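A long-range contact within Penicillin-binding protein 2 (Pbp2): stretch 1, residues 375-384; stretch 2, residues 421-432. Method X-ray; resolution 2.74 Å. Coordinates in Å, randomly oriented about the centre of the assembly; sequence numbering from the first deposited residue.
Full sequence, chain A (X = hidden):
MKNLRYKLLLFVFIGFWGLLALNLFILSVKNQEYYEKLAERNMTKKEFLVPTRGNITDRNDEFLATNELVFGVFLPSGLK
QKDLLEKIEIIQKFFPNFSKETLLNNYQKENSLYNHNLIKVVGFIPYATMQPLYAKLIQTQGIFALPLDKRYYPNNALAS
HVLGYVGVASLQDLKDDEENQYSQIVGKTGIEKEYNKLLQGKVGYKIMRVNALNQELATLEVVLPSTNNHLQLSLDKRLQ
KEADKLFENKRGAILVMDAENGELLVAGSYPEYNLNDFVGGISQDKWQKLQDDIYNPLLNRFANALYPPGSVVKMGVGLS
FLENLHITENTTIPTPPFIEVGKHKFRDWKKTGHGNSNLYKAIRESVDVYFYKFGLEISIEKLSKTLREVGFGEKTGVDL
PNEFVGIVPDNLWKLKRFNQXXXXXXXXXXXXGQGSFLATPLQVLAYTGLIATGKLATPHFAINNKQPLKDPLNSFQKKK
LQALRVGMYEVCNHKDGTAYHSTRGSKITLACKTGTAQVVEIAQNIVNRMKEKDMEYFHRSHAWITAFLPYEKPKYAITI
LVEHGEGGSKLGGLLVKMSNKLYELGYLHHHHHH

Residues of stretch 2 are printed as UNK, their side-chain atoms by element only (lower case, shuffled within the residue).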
# COMPACT_ATOMS: atom_id res chain seq x y z
N GLY A 375 10.88 -8.93 -56.76
CA GLY A 375 11.66 -9.73 -55.82
C GLY A 375 12.69 -10.58 -56.53
O GLY A 375 13.75 -10.88 -55.97
N LEU A 376 12.37 -10.99 -57.76
CA LEU A 376 13.32 -11.69 -58.63
C LEU A 376 14.57 -10.84 -58.92
O LEU A 376 15.69 -11.36 -59.02
CB LEU A 376 12.66 -12.08 -59.96
CG LEU A 376 11.53 -13.11 -59.87
CD1 LEU A 376 10.73 -13.15 -61.16
CD2 LEU A 376 12.08 -14.49 -59.54
N GLU A 377 14.36 -9.53 -59.03
CA GLU A 377 15.40 -8.60 -59.45
C GLU A 377 16.17 -7.92 -58.28
O GLU A 377 17.17 -7.23 -58.51
CB GLU A 377 14.79 -7.55 -60.41
CG GLU A 377 14.04 -8.16 -61.61
CD GLU A 377 13.30 -7.14 -62.49
OE1 GLU A 377 13.52 -5.91 -62.34
OE2 GLU A 377 12.49 -7.57 -63.35
N ILE A 378 15.71 -8.14 -57.04
CA ILE A 378 16.37 -7.54 -55.86
C ILE A 378 17.17 -8.57 -55.09
O ILE A 378 16.72 -9.71 -54.90
CB ILE A 378 15.35 -6.87 -54.89
CG1 ILE A 378 16.05 -6.01 -53.82
CG2 ILE A 378 14.47 -7.89 -54.18
CD1 ILE A 378 16.81 -4.84 -54.38
N SER A 379 18.36 -8.18 -54.65
CA SER A 379 19.18 -9.07 -53.82
C SER A 379 18.64 -9.07 -52.39
O SER A 379 18.25 -8.03 -51.88
CB SER A 379 20.64 -8.62 -53.82
OG SER A 379 20.77 -7.33 -53.26
N ILE A 380 18.64 -10.24 -51.76
CA ILE A 380 18.13 -10.35 -50.40
C ILE A 380 18.95 -9.50 -49.44
O ILE A 380 18.45 -9.05 -48.41
CB ILE A 380 18.07 -11.82 -49.90
CG1 ILE A 380 17.31 -11.92 -48.57
CG2 ILE A 380 19.47 -12.41 -49.73
CD1 ILE A 380 15.86 -11.49 -48.63
N GLU A 381 20.22 -9.27 -49.78
CA GLU A 381 21.05 -8.42 -48.94
C GLU A 381 20.52 -6.99 -48.83
O GLU A 381 20.51 -6.40 -47.76
CB GLU A 381 22.48 -8.40 -49.43
CG GLU A 381 23.37 -7.48 -48.61
CD GLU A 381 24.74 -8.08 -48.25
OE1 GLU A 381 25.06 -9.22 -48.67
OE2 GLU A 381 25.49 -7.39 -47.52
N LYS A 382 20.06 -6.44 -49.95
CA LYS A 382 19.53 -5.07 -49.99
C LYS A 382 18.08 -4.91 -49.46
O LYS A 382 17.76 -3.96 -48.74
CB LYS A 382 19.66 -4.51 -51.41
CG LYS A 382 21.12 -4.39 -51.82
CD LYS A 382 21.32 -3.71 -53.16
CE LYS A 382 22.81 -3.54 -53.42
NZ LYS A 382 23.15 -2.84 -54.68
N LEU A 383 17.21 -5.85 -49.84
CA LEU A 383 15.86 -5.92 -49.29
C LEU A 383 15.93 -5.96 -47.76
O LEU A 383 15.29 -5.16 -47.08
CB LEU A 383 15.13 -7.16 -49.82
CG LEU A 383 13.71 -7.46 -49.31
CD1 LEU A 383 12.79 -6.35 -49.77
CD2 LEU A 383 13.19 -8.79 -49.80
N SER A 384 16.70 -6.90 -47.22
CA SER A 384 16.76 -7.11 -45.78
C SER A 384 17.31 -5.88 -45.07
O SER A 384 16.92 -5.59 -43.95
CB SER A 384 17.59 -8.34 -45.44
OG SER A 384 18.95 -8.08 -45.64
N UNK A 421 21.29 -23.29 -48.69
CA UNK A 421 21.48 -22.13 -49.57
C UNK A 421 20.25 -21.23 -49.63
O UNK A 421 19.15 -21.65 -49.25
o UNK A 421 24.14 -22.54 -50.31
c UNK A 421 23.31 -22.96 -51.13
o UNK A 421 23.63 -23.67 -52.10
c UNK A 421 21.84 -22.58 -50.99
N UNK A 422 20.46 -20.00 -50.09
CA UNK A 422 19.37 -19.02 -50.23
C UNK A 422 18.80 -19.02 -51.64
O UNK A 422 19.24 -18.25 -52.50
c UNK A 422 15.81 -15.02 -48.23
c UNK A 422 18.64 -16.63 -49.80
n UNK A 422 17.10 -15.09 -50.37
c UNK A 422 17.69 -16.97 -47.41
c UNK A 422 17.76 -16.43 -48.70
c UNK A 422 19.82 -17.60 -49.86
c UNK A 422 16.82 -15.45 -49.08
c UNK A 422 18.20 -15.80 -50.80
c UNK A 422 16.68 -16.53 -46.56
c UNK A 422 15.75 -15.57 -46.98
N UNK A 423 17.82 -19.88 -51.87
CA UNK A 423 17.18 -19.96 -53.16
C UNK A 423 16.34 -18.70 -53.38
O UNK A 423 15.89 -18.08 -52.43
c UNK A 423 17.13 -22.52 -53.11
n UNK A 423 13.57 -24.74 -52.32
c UNK A 423 16.19 -23.68 -52.84
c UNK A 423 16.33 -21.22 -53.27
c UNK A 423 14.15 -23.94 -51.43
n UNK A 423 15.37 -23.43 -51.65
n UNK A 423 13.50 -23.63 -50.31
N UNK A 424 16.19 -18.31 -54.65
CA UNK A 424 15.27 -17.26 -55.08
C UNK A 424 13.88 -17.33 -54.42
O UNK A 424 13.28 -16.30 -54.12
c UNK A 424 14.74 -18.68 -57.13
c UNK A 424 14.16 -16.24 -57.14
c UNK A 424 15.14 -17.29 -56.64
N UNK A 425 13.36 -18.54 -54.20
CA UNK A 425 12.04 -18.73 -53.58
C UNK A 425 11.95 -18.10 -52.20
O UNK A 425 10.88 -17.64 -51.79
N UNK A 426 13.08 -18.07 -51.50
CA UNK A 426 13.18 -17.49 -50.15
C UNK A 426 13.04 -15.97 -50.19
O UNK A 426 12.33 -15.38 -49.38
c UNK A 426 14.52 -17.87 -49.51
c UNK A 426 14.79 -19.37 -49.54
o UNK A 426 13.86 -20.16 -49.80
o UNK A 426 15.94 -19.78 -49.31
N UNK A 427 13.72 -15.34 -51.15
CA UNK A 427 13.58 -13.90 -51.40
C UNK A 427 12.12 -13.55 -51.66
O UNK A 427 11.62 -12.53 -51.18
c UNK A 427 14.40 -13.45 -52.62
o UNK A 427 15.77 -13.85 -52.46
c UNK A 427 14.35 -11.97 -52.77
N UNK A 428 11.44 -14.40 -52.41
CA UNK A 428 10.08 -14.13 -52.85
C UNK A 428 9.05 -14.29 -51.75
O UNK A 428 8.18 -13.44 -51.60
c UNK A 428 9.94 -15.75 -56.36
c UNK A 428 10.42 -13.39 -55.72
c UNK A 428 10.49 -14.83 -55.28
c UNK A 428 9.69 -15.04 -54.00
N UNK A 429 9.13 -15.39 -51.00
CA UNK A 429 8.19 -15.59 -49.90
C UNK A 429 8.42 -14.56 -48.77
O UNK A 429 7.48 -14.16 -48.08
c UNK A 429 9.49 -17.29 -48.58
c UNK A 429 8.21 -17.03 -49.36
c UNK A 429 6.99 -17.27 -48.46
c UNK A 429 6.66 -18.73 -48.20
N UNK A 430 9.67 -14.13 -48.62
CA UNK A 430 10.02 -13.10 -47.65
C UNK A 430 9.49 -11.74 -48.08
O UNK A 430 9.07 -10.95 -47.23
c UNK A 430 11.55 -13.06 -47.40
c UNK A 430 11.92 -11.98 -46.37
o UNK A 430 11.98 -14.35 -46.92
N UNK A 431 9.48 -11.46 -49.38
CA UNK A 431 8.97 -10.17 -49.88
C UNK A 431 7.47 -9.97 -49.65
O UNK A 431 6.96 -8.89 -49.89
c UNK A 431 9.31 -10.00 -51.36
N UNK A 432 6.77 -11.02 -49.22
CA UNK A 432 5.38 -10.89 -48.77
C UNK A 432 5.21 -11.23 -47.28
O UNK A 432 4.10 -11.56 -46.83
c UNK A 432 4.47 -11.35 -51.06
c UNK A 432 4.75 -13.26 -49.45
c UNK A 432 3.55 -14.17 -49.68
c UNK A 432 4.42 -11.77 -49.60

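Position 421 has two side-chain carbons, the second carrying two oxygens. It does not reach stretch 1. Such a carboxylate, one carbon from the backbone, is Asp421.

Position 422 has one carbon, then fused five- and six-membered rings holding eight carbons and one nitrogen. The ring system lies against Ile380. This is an indole, so the residue is Trp422. Ile380 CG2 sits over the face of its five-membered ring, 3.9 Å from the centroid, a CH-pi contact. Ile380 CG1 is 3.5 Å from Trp422 CZ2.

Position 423 has three carbons, a nitrogen, then a carbon with two more nitrogens. This guanidinium is Arg423. It is out of reach of stretch 1.

Position 424 has one carbon carrying two others. One of these methyls meets the end of Leu376. Three carbons forked at the first make Val424; Leu376 CD2 lies 3.6 Å from Val424 CG2.

Position 425 has no side-chain atoms. It is Gly425.

Position 426 has two carbons, the second carrying two oxygens, and makes no contact with stretch 1. It is Asp426. Its OD1 forms a salt bridge with Arg423 NH2 at 3.5 Å.

Position 427 has one carbon carrying one oxygen and one carbon. It points toward stretch 1 and touches Gly375, Ile378 and Ile380. The branch identifies Thr427. Its CG2 is 3.4 Å from Gly375 O. Trp422 NE1 donates a hydrogen bond to Thr427 OG1 at 2.8 Å, which ties the indole to the helix.

Position 428 has four carbons, forked at the second. It meets Gly375 and Leu376. It is Leu428, with CD2 3.7 Å from Gly375 C.

Position 429 has four carbons, forked at the first, with one arm two carbons long. It is Ile429, out of reach.

Position 430 has one carbon carrying one oxygen and one carbon. It is Thr430. Its OG1 donates to Asp426 O at 2.7 Å, within its own helix.

Position 431 has a single carbon, near Leu383. It is Ala431; Leu383 CD2 is 4.4 Å from Ala431 CB.

Position 432 repeats the four-carbon pattern of 429. It is Ile432, without contact.

The contact works by packing, for no hydrogen bond crosses it. It buries 438 Å² in all. Ile380 fits against Trp422 and Thr427, which are held together by their own hydrogen bond. Gly375 allows close approach: an ideal CB there would lie 2.9 Å from Leu428 CD2, a clash. Leu376 extends the apolar contact to Val424 and Leu428.

Stretch 2, residues 421-432: DWRVGDTLITAI
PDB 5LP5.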